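Local coordinates for GRMZM2G135359 pseudokinase (Zea mays, PDB 6CPY), which is a receptor-like pseudokinase, probably membrane-anchored, represented here by its ligand-free kinase-fold domain, whose role is not established and may include ATP binding, at residues 32-35 with 36-40; 40-43 with 44-47; 141-144 with 145-148; 268-271 with 272-275. All coordinates share one frame; numbering follows the deposited sequence.

Contact 1. Residues 32-35 with 36-40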
loop_
_atom_site.group_PDB
_atom_site.type_symbol
_atom_site.label_atom_id
_atom_site.label_comp_id
_atom_site.label_asym_id
_atom_site.label_seq_id
_atom_site.Cartn_x
_atom_site.Cartn_y
_atom_site.Cartn_z
ATOM N N LEU A 32 -10.939 10.533 16.810
ATOM C CA LEU A 32 -10.289 11.786 17.120
ATOM C C LEU A 32 -11.251 12.941 16.887
ATOM O O LEU A 32 -12.040 12.924 15.943
ATOM C CB LEU A 32 -9.033 11.957 16.274
ATOM C CG LEU A 32 -7.957 10.913 16.588
ATOM C CD1 LEU A 32 -6.910 10.850 15.488
ATOM C CD2 LEU A 32 -7.312 11.205 17.933
ATOM N N LYS A 33 -11.191 13.946 17.751
ATOM C CA LYS A 33 -11.996 15.154 17.550
ATOM C C LYS A 33 -11.478 15.933 16.366
ATOM O O LYS A 33 -10.269 15.991 16.148
ATOM C CB LYS A 33 -11.949 16.042 18.799
ATOM C CG LYS A 33 -12.593 15.403 20.017
ATOM C CD LYS A 33 -12.583 16.359 21.205
ATOM C CE LYS A 33 -13.484 15.879 22.329
ATOM N NZ LYS A 33 -12.870 14.776 23.118
ATOM N N ARG A 34 -12.363 16.569 15.601
ATOM C CA ARG A 34 -11.878 17.437 14.527
ATOM C C ARG A 34 -10.946 18.529 15.070
ATOM O O ARG A 34 -9.954 18.869 14.440
ATOM C CB ARG A 34 -13.008 18.079 13.723
ATOM C CG ARG A 34 -12.488 18.715 12.429
ATOM C CD ARG A 34 -13.471 19.650 11.769
ATOM N NE ARG A 34 -12.796 20.626 10.904
ATOM C CZ ARG A 34 -12.528 20.462 9.612
ATOM N NH1 ARG A 34 -12.864 19.349 8.970
ATOM N NH2 ARG A 34 -11.922 21.425 8.950
ATOM N N SER A 35 -11.262 19.073 16.239
ATOM C CA SER A 35 -10.427 20.122 16.813
ATOM C C SER A 35 -8.983 19.644 17.008
ATOM O O SER A 35 -8.040 20.385 16.728
ATOM C CB SER A 35 -10.995 20.611 18.140
ATOM O OG SER A 35 -11.071 19.573 19.088
ATOM N N GLU A 36 -8.814 18.409 17.474
ATOM C CA GLU A 36 -7.465 17.831 17.619
ATOM C C GLU A 36 -6.724 17.706 16.277
ATOM O O GLU A 36 -5.524 17.976 16.181
ATOM C CB GLU A 36 -7.538 16.470 18.318
ATOM C CG GLU A 36 -6.169 15.880 18.661
ATOM C CD GLU A 36 -6.234 14.608 19.500
ATOM O OE1 GLU A 36 -7.347 14.095 19.737
ATOM O OE2 GLU A 36 -5.157 14.115 19.924
ATOM N N LEU A 37 -7.435 17.282 15.242
ATOM C CA LEU A 37 -6.838 17.154 13.917
ATOM C C LEU A 37 -6.545 18.490 13.249
ATOM O O LEU A 37 -5.553 18.618 12.514
ATOM C CB LEU A 37 -7.719 16.276 13.025
ATOM C CG LEU A 37 -7.667 14.803 13.457
ATOM C CD1 LEU A 37 -8.507 13.949 12.518
ATOM C CD2 LEU A 37 -6.231 14.285 13.491
ATOM N N GLU A 38 -7.392 19.483 13.510
ATOM C CA GLU A 38 -7.144 20.839 13.040
ATOM C C GLU A 38 -5.804 21.331 13.573
ATOM O O GLU A 38 -5.002 21.865 12.827
ATOM C CB GLU A 38 -8.249 21.797 13.505
ATOM C CG GLU A 38 -9.595 21.601 12.833
ATOM C CD GLU A 38 -10.732 22.252 13.607
ATOM O OE1 GLU A 38 -10.456 23.184 14.395
ATOM O OE2 GLU A 38 -11.902 21.828 13.443
ATOM N N THR A 39 -5.579 21.137 14.867
ATOM C CA THR A 39 -4.309 21.492 15.497
ATOM C C THR A 39 -3.176 20.653 14.893
ATOM O O THR A 39 -2.152 21.189 14.447
ATOM C CB THR A 39 -4.372 21.278 17.022
ATOM O OG1 THR A 39 -5.443 22.066 17.573
ATOM C CG2 THR A 39 -3.057 21.672 17.687
ATOM N N ALA A 40 -3.381 19.343 14.858
ATOM C CA ALA A 40 -2.346 18.427 14.366
ATOM C C ALA A 40 -1.914 18.717 12.929
ATOM O O ALA A 40 -0.731 18.585 12.610
ATOM C CB ALA A 40 -2.817 16.992 14.487
HETATM O O HOH W 1 -8.169 23.377 16.463
#

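Contact 2. Residues 40-43 with 44-47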
loop_
_atom_site.group_PDB
_atom_site.type_symbol
_atom_site.label_atom_id
_atom_site.label_comp_id
_atom_site.label_asym_id
_atom_site.label_seq_id
_atom_site.Cartn_x
_atom_site.Cartn_y
_atom_site.Cartn_z
ATOM N N ALA A 40 -3.381 19.343 14.858
ATOM C CA ALA A 40 -2.346 18.427 14.366
ATOM C C ALA A 40 -1.914 18.717 12.929
ATOM O O ALA A 40 -0.731 18.585 12.610
ATOM C CB ALA A 40 -2.817 16.992 14.487
ATOM N N CYS A 41 -2.858 19.098 12.072
ATOM C CA CYS A 41 -2.578 19.341 10.653
ATOM C C CYS A 41 -2.550 20.810 10.248
ATOM O O CYS A 41 -2.672 21.108 9.064
ATOM C CB CYS A 41 -3.613 18.630 9.782
ATOM S SG CYS A 41 -3.783 16.884 10.150
ATOM N N GLU A 42 -2.391 21.719 11.209
ATOM C CA GLU A 42 -2.356 23.160 10.915
ATOM C C GLU A 42 -3.541 23.563 10.044
ATOM O O GLU A 42 -3.370 24.187 8.999
ATOM C CB GLU A 42 -1.047 23.546 10.208
ATOM C CG GLU A 42 0.227 23.101 10.909
ATOM C CD GLU A 42 0.699 24.071 11.971
ATOM O OE1 GLU A 42 -0.150 24.752 12.593
ATOM O OE2 GLU A 42 1.929 24.146 12.189
ATOM N N ASP A 43 -4.740 23.171 10.472
ATOM C CA ASP A 43 -5.967 23.401 9.707
ATOM C C ASP A 43 -5.875 22.902 8.250
ATOM O O ASP A 43 -6.380 23.539 7.331
ATOM C CB ASP A 43 -6.373 24.887 9.773
ATOM C CG ASP A 43 -6.871 25.299 11.159
ATOM O OD1 ASP A 43 -7.844 24.684 11.651
ATOM O OD2 ASP A 43 -6.305 26.248 11.748
ATOM N N PHE A 44 -5.233 21.751 8.056
ATOM C CA PHE A 44 -5.174 21.086 6.752
ATOM C C PHE A 44 -4.511 21.942 5.654
ATOM O O PHE A 44 -4.981 21.993 4.514
ATOM C CB PHE A 44 -6.577 20.598 6.359
ATOM C CG PHE A 44 -7.261 19.824 7.455
ATOM C CD1 PHE A 44 -6.891 18.511 7.731
ATOM C CD2 PHE A 44 -8.232 20.417 8.244
ATOM C CE1 PHE A 44 -7.498 17.799 8.758
ATOM C CE2 PHE A 44 -8.838 19.713 9.274
ATOM C CZ PHE A 44 -8.471 18.405 9.534
ATOM N N SER A 45 -3.387 22.564 6.005
ATOM C CA SER A 45 -2.650 23.459 5.104
ATOM C C SER A 45 -1.391 22.826 4.517
ATOM O O SER A 45 -0.725 23.440 3.684
ATOM C CB SER A 45 -2.266 24.745 5.839
ATOM O OG SER A 45 -1.501 24.473 7.005
ATOM N N ASN A 46 -1.068 21.603 4.928
ATOM C CA ASN A 46 0.168 20.956 4.509
ATOM C C ASN A 46 -0.143 19.681 3.717
ATOM O O ASN A 46 -0.384 18.627 4.295
ATOM C CB ASN A 46 1.008 20.650 5.751
ATOM C CG ASN A 46 2.425 20.241 5.422
ATOM O OD1 ASN A 46 2.835 20.231 4.261
ATOM N ND2 ASN A 46 3.192 19.896 6.458
ATOM N N ILE A 47 -0.133 19.786 2.390
ATOM C CA ILE A 47 -0.570 18.687 1.524
ATOM C C ILE A 47 0.575 17.734 1.184
ATOM O O ILE A 47 1.633 18.160 0.715
ATOM C CB ILE A 47 -1.221 19.218 0.226
ATOM C CG1 ILE A 47 -2.449 20.074 0.557
ATOM C CG2 ILE A 47 -1.626 18.071 -0.692
ATOM C CD1 ILE A 47 -2.161 21.557 0.691
HETATM O O HOH W 2 -2.063 19.751 6.817
#

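Contact 3. Residues 141-144 with 145-148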
loop_
_atom_site.group_PDB
_atom_site.type_symbol
_atom_site.label_atom_id
_atom_site.label_comp_id
_atom_site.label_asym_id
_atom_site.label_seq_id
_atom_site.Cartn_x
_atom_site.Cartn_y
_atom_site.Cartn_z
ATOM N N LYS A 141 17.979 7.288 -5.491
ATOM C CA LYS A 141 17.939 5.931 -6.032
ATOM C C LYS A 141 18.234 4.903 -4.949
ATOM O O LYS A 141 18.949 5.176 -3.979
ATOM C CB LYS A 141 18.908 5.776 -7.214
ATOM C CG LYS A 141 18.600 6.687 -8.405
ATOM C CD LYS A 141 17.220 6.425 -9.010
ATOM C CE LYS A 141 16.690 7.611 -9.815
ATOM N NZ LYS A 141 15.203 7.729 -9.696
ATOM N N LEU A 142 17.663 3.717 -5.134
ATOM C CA LEU A 142 17.704 2.650 -4.142
ATOM C C LEU A 142 18.724 1.592 -4.573
ATOM O O LEU A 142 18.678 1.148 -5.710
ATOM C CB LEU A 142 16.312 2.029 -4.050
ATOM C CG LEU A 142 15.192 2.980 -3.597
ATOM C CD1 LEU A 142 13.840 2.382 -3.932
ATOM C CD2 LEU A 142 15.306 3.260 -2.110
ATOM N N ASP A 143 19.632 1.191 -3.680
ATOM C CA ASP A 143 20.620 0.143 -4.011
ATOM C C ASP A 143 20.045 -1.278 -3.904
ATOM O O ASP A 143 18.873 -1.442 -3.596
ATOM C CB ASP A 143 21.907 0.302 -3.195
ATOM C CG ASP A 143 21.721 0.075 -1.697
ATOM O OD1 ASP A 143 20.656 -0.398 -1.231
ATOM O OD2 ASP A 143 22.685 0.394 -0.976
ATOM N N TRP A 144 20.863 -2.295 -4.187
ATOM C CA TRP A 144 20.392 -3.674 -4.190
ATOM C C TRP A 144 19.729 -4.089 -2.877
ATOM O O TRP A 144 18.615 -4.599 -2.883
ATOM C CB TRP A 144 21.543 -4.629 -4.533
ATOM C CG TRP A 144 21.139 -6.039 -4.576
ATOM C CD1 TRP A 144 21.442 -7.011 -3.675
ATOM C CD2 TRP A 144 20.346 -6.654 -5.582
ATOM N NE1 TRP A 144 20.893 -8.208 -4.067
ATOM C CE2 TRP A 144 20.202 -8.009 -5.232
ATOM C CE3 TRP A 144 19.742 -6.188 -6.751
ATOM C CZ2 TRP A 144 19.491 -8.907 -6.022
ATOM C CZ3 TRP A 144 19.029 -7.076 -7.524
ATOM C CH2 TRP A 144 18.904 -8.417 -7.155
ATOM N N MET A 145 20.397 -3.851 -1.746
ATOM C CA MET A 145 19.868 -4.310 -0.464
ATOM C C MET A 145 18.594 -3.561 -0.103
ATOM O O MET A 145 17.660 -4.155 0.422
ATOM C CB MET A 145 20.910 -4.182 0.659
ATOM C CG MET A 145 22.065 -5.168 0.538
ATOM S SD MET A 145 21.523 -6.871 0.333
ATOM C CE MET A 145 20.476 -7.051 1.775
ATOM N N ALA A 146 18.557 -2.265 -0.392
ATOM C CA ALA A 146 17.336 -1.489 -0.194
ATOM C C ALA A 146 16.173 -2.069 -1.000
ATOM O O ALA A 146 15.068 -2.229 -0.476
ATOM C CB ALA A 146 17.563 -0.035 -0.560
ATOM N N ARG A 147 16.430 -2.413 -2.260
ATOM C CA ARG A 147 15.397 -2.998 -3.101
ATOM C C ARG A 147 14.924 -4.373 -2.624
ATOM O O ARG A 147 13.752 -4.679 -2.711
ATOM C CB ARG A 147 15.838 -3.026 -4.552
ATOM C CG ARG A 147 16.013 -1.622 -5.090
ATOM C CD ARG A 147 16.040 -1.558 -6.595
ATOM N NE ARG A 147 16.620 -0.286 -7.013
ATOM C CZ ARG A 147 16.510 0.242 -8.227
ATOM N NH1 ARG A 147 15.816 -0.356 -9.184
ATOM N NH2 ARG A 147 17.124 1.384 -8.477
ATOM N N LEU A 148 15.839 -5.201 -2.129
ATOM C CA LEU A 148 15.457 -6.489 -1.582
ATOM C C LEU A 148 14.644 -6.353 -0.301
ATOM O O LEU A 148 13.668 -7.064 -0.120
ATOM C CB LEU A 148 16.688 -7.380 -1.366
ATOM C CG LEU A 148 16.974 -8.278 -2.584
ATOM C CD1 LEU A 148 16.939 -7.542 -3.912
ATOM C CD2 LEU A 148 18.308 -8.984 -2.391
#

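Contact 4. Residues 268-271 with 272-275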
loop_
_atom_site.group_PDB
_atom_site.type_symbol
_atom_site.label_atom_id
_atom_site.label_comp_id
_atom_site.label_asym_id
_atom_site.label_seq_id
_atom_site.Cartn_x
_atom_site.Cartn_y
_atom_site.Cartn_z
ATOM N N PRO A 268 24.206 -9.200 -7.185
ATOM C CA PRO A 268 24.579 -10.605 -7.280
ATOM C C PRO A 268 23.744 -11.308 -8.341
ATOM O O PRO A 268 22.512 -11.323 -8.288
ATOM C CB PRO A 268 24.298 -11.145 -5.878
ATOM C CG PRO A 268 23.230 -10.253 -5.328
ATOM C CD PRO A 268 23.284 -8.950 -6.064
ATOM N N GLU A 269 24.445 -11.883 -9.302
ATOM C CA GLU A 269 23.839 -12.377 -10.520
ATOM C C GLU A 269 22.805 -13.487 -10.275
ATOM O O GLU A 269 21.695 -13.479 -10.825
ATOM C CB GLU A 269 24.990 -12.905 -11.364
ATOM C CG GLU A 269 24.671 -13.173 -12.782
ATOM C CD GLU A 269 25.794 -13.955 -13.425
ATOM O OE1 GLU A 269 26.985 -13.698 -13.106
ATOM O OE2 GLU A 269 25.465 -14.846 -14.205
ATOM N N ASP A 270 23.154 -14.435 -9.428
ATOM C CA ASP A 270 22.284 -15.586 -9.230
ATOM C C ASP A 270 21.066 -15.276 -8.370
ATOM O O ASP A 270 20.014 -15.878 -8.550
ATOM C CB ASP A 270 23.076 -16.748 -8.678
ATOM C CG ASP A 270 24.022 -17.333 -9.724
ATOM O OD1 ASP A 270 23.686 -17.282 -10.929
ATOM O OD2 ASP A 270 25.099 -17.793 -9.341
ATOM N N THR A 271 21.213 -14.327 -7.457
ATOM C CA THR A 271 20.062 -13.824 -6.699
ATOM C C THR A 271 19.073 -13.116 -7.616
ATOM O O THR A 271 17.855 -13.313 -7.518
ATOM C CB THR A 271 20.548 -12.898 -5.577
ATOM O OG1 THR A 271 21.541 -13.592 -4.826
ATOM C CG2 THR A 271 19.405 -12.523 -4.637
ATOM N N ALA A 272 19.595 -12.309 -8.525
ATOM C CA ALA A 272 18.756 -11.669 -9.519
ATOM C C ALA A 272 18.005 -12.694 -10.369
ATOM O O ALA A 272 16.797 -12.560 -10.577
ATOM C CB ALA A 272 19.571 -10.734 -10.377
ATOM N N ARG A 273 18.704 -13.732 -10.840
ATOM C CA ARG A 273 18.033 -14.812 -11.587
ATOM C C ARG A 273 16.877 -15.420 -10.828
ATOM O O ARG A 273 15.777 -15.580 -11.368
ATOM C CB ARG A 273 18.992 -15.953 -11.934
ATOM C CG ARG A 273 19.809 -15.721 -13.157
ATOM C CD ARG A 273 20.593 -16.967 -13.576
ATOM N NE ARG A 273 21.294 -16.606 -14.795
ATOM C CZ ARG A 273 22.524 -16.118 -14.860
ATOM N NH1 ARG A 273 23.278 -15.993 -13.770
ATOM N NH2 ARG A 273 23.022 -15.784 -16.040
ATOM N N ALA A 274 17.135 -15.779 -9.579
ATOM C CA ALA A 274 16.131 -16.429 -8.766
ATOM C C ALA A 274 14.916 -15.496 -8.579
ATOM O O ALA A 274 13.771 -15.940 -8.647
ATOM C CB ALA A 274 16.731 -16.857 -7.440
ATOM N N LEU A 275 15.159 -14.202 -8.372
ATOM C CA LEU A 275 14.038 -13.256 -8.204
ATOM C C LEU A 275 13.227 -13.118 -9.489
ATOM O O LEU A 275 11.994 -12.993 -9.441
ATOM C CB LEU A 275 14.537 -11.889 -7.742
ATOM C CG LEU A 275 15.080 -11.915 -6.307
ATOM C CD1 LEU A 275 15.843 -10.632 -6.012
ATOM C CD2 LEU A 275 13.959 -12.117 -5.294
#

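Contact 1. Residues 32-35 with 36-40
Leu32 meets the following helix with both methyls. Leu32 CD1 lies 4.0 Å from Leu37 CD2, and the two side chains cross at about a right angle. Leu32 CD2 sits 3.4 Å from Glu36 OE1, at the end of an extended glutamate chain. Both leucines also rest on Val121 of strand 117-123. Lys33 is the N-cap, and its O takes a hydrogen bond from Leu37 N at 3.2 Å. Arg34 O accepts from Glu38 N at 2.8 Å. Arg34 NE also gives Glu38 OE2 a weak, bent bond within a salt bridge (2.9 Å, 127° at the hydrogen). The oxygen lies at the guanidinium edge, but the carboxylate plane is turned 56° from that group. Glu38 CG stands beside its own backbone N (chi1 -71°), which carries the acid back toward the first turn. Arg34 NH1 is held by Thr117 OG1. Ser35 O accepts from Thr39 N and from a water that also donates to Glu38 OE1. With an alanine in place of Glu38, Arg34 NE would probably lose its acidic mate and the water one anchor. The carboxylate thus pairs one oxygen with a charge and links the other through water to the backbone.

Contact 2. Residues 40-43 with 44-47
Glu42, Asp43 and Phe44 all have positive phi, between 50° and 60°, uncommon for residues other than glycine and asparagine, and more so three in a row. This left-handed run turns the chain sharply and brings Phe44 back beside Cys41. Cys41 CB is 3.9 Å from Phe44 CD1. Cys41 SG lies 4.9 Å from the centroid of the Phe44 ring, in an oblique sulfur-aromatic contact. Phe44 CG is anti to its carbonyl carbon (chi1 -49°), which leaves the ring near Cys41. Tyr57 meets the same ring edge-to-face. A serine in place of Phe44 would probably leave Cys41 and Tyr57 without their aromatic partner and open a gap beside helix 34-40. Cys41 O takes two weak bonds, from Phe44 N at 2.8 Å and Ser45 N at 3.5 Å. A water lies 2.7 Å from Cys41 O and accepts from Asn46 N. More firmly, Ser45 OG donates to Glu42 O at 2.7 Å. At the start of the turn, Asp43 N to Glu38 O and Glu42 N to Thr39 O make the Schellman motif, with Glu42 as C-prime residue, that ends helix 34-40 and leads through the loop into strand 47-50 of the kinase N-terminal lobe.

Contact 3. Residues 141-144 with 145-148
Asp143 is the N-cap of helix 144-164, the long helix of the kinase C-terminal lobe, and its side chain accepts from Ala146 N. Asp143 OD1 is 2.9 Å from Ala146 N and is met almost in line with its C-O bond. The carboxylate can fold back this way because CG stands between the backbone N and the carbonyl carbon (chi1 66°). Asp143 O takes the next helix bond, from Arg147 N. Trp144 and Leu148 pack one turn apart. Leu148 CD1 sits over one face of the indole, 3.6 Å from the centroid of the Trp144 six-membered ring and 16° off its normal. The other methyl, Leu148 CD2, lies 3.2 Å from Trp144 NE1. Met145 SD stands obliquely to the five-membered ring of Trp144, 5.0 Å from its centroid, in a Met-aromatic contact. Arg147 extends back along the chain and grips Leu142 O side-on with two nitrogens. Arg147 NE is 2.8 Å from Leu142 O and stands 43° above the carbonyl plane. Arg147 NH2 is 3.2 Å from Leu142 O, in that plane and on a lone pair. Arg147 NH1 makes a salt bridge with Asp261 OD2 and a hydrogen bond to Ile228 O, and Arg147 NH2 bonds to Ser263 OG. Every guanidinium nitrogen therefore has an acceptor. The buried positive charge is probably balanced by Asp261, and the group is fixed against turning.

Contact 4. Residues 268-271 with 272-275
Arg273 forms a salt-bridge network with Glu269 and Asp270, four and three residues earlier on the same helix. Arg273 NH1 donates to Glu269 OE2, modelled at 2.5 Å, unusually short, so the exact length is doubtful. The oxygen lies in the guanidinium plane, but it is met on its anti side and out of the carboxylate plane. Arg273 NH2 adds a weak bond to the same OE2, at 3.2 Å. Arg273 NH1 also reaches Asp270 OD1 at 3.1 Å, met nearly in line with its C-O bond. One nitrogen thus serves two acids, which lie alongside the arginine and probably share its positive charge. Glu269 CG is anti to the backbone N (chi1 -166°), and the extended chain beyond it carries OE2 up beside the guanidinium. The backbone bonds are those of a helix start. Pro268, the N-cap residue, accepts from Ala272 N through its O at 3.1 Å. Glu269 O, Asp270 O and Thr271 O take Arg273 N, Ala274 N and Leu275 N in turn. Thr271 CG2 and Leu275 CD1 approach only loosely, at 4.3 Å. Both residues touch Trp144 of helix 144-164 and Ile303 of helix 293-304, while Glu269 and Arg273 touch Leu256 of helix 256-259.

The four contacts form two pairs, one in each lobe of the kinase fold. Contacts 1 and 2 share Ala40, with centres about 10 Å apart. Arg34 NH2 packs 3.5 Å from Phe44 CE2. Contacts 3 and 4 lie in the C-terminal lobe, centres about 14 Å apart. Trp144 NE1 lies 3.2 Å from Pro268 CD, and Leu148 CD1 is 3.9 Å from Leu275 CD1, so two helix starts pack together. The pairs do not touch: the nearest atoms of contacts 2 and 3 are about 20 Å apart. Contacts 1 and 4 are the most distant, about 49 Å between centres. The nucleotide cleft of a kinase fold lies between the lobes; this apo structure has no ligand there.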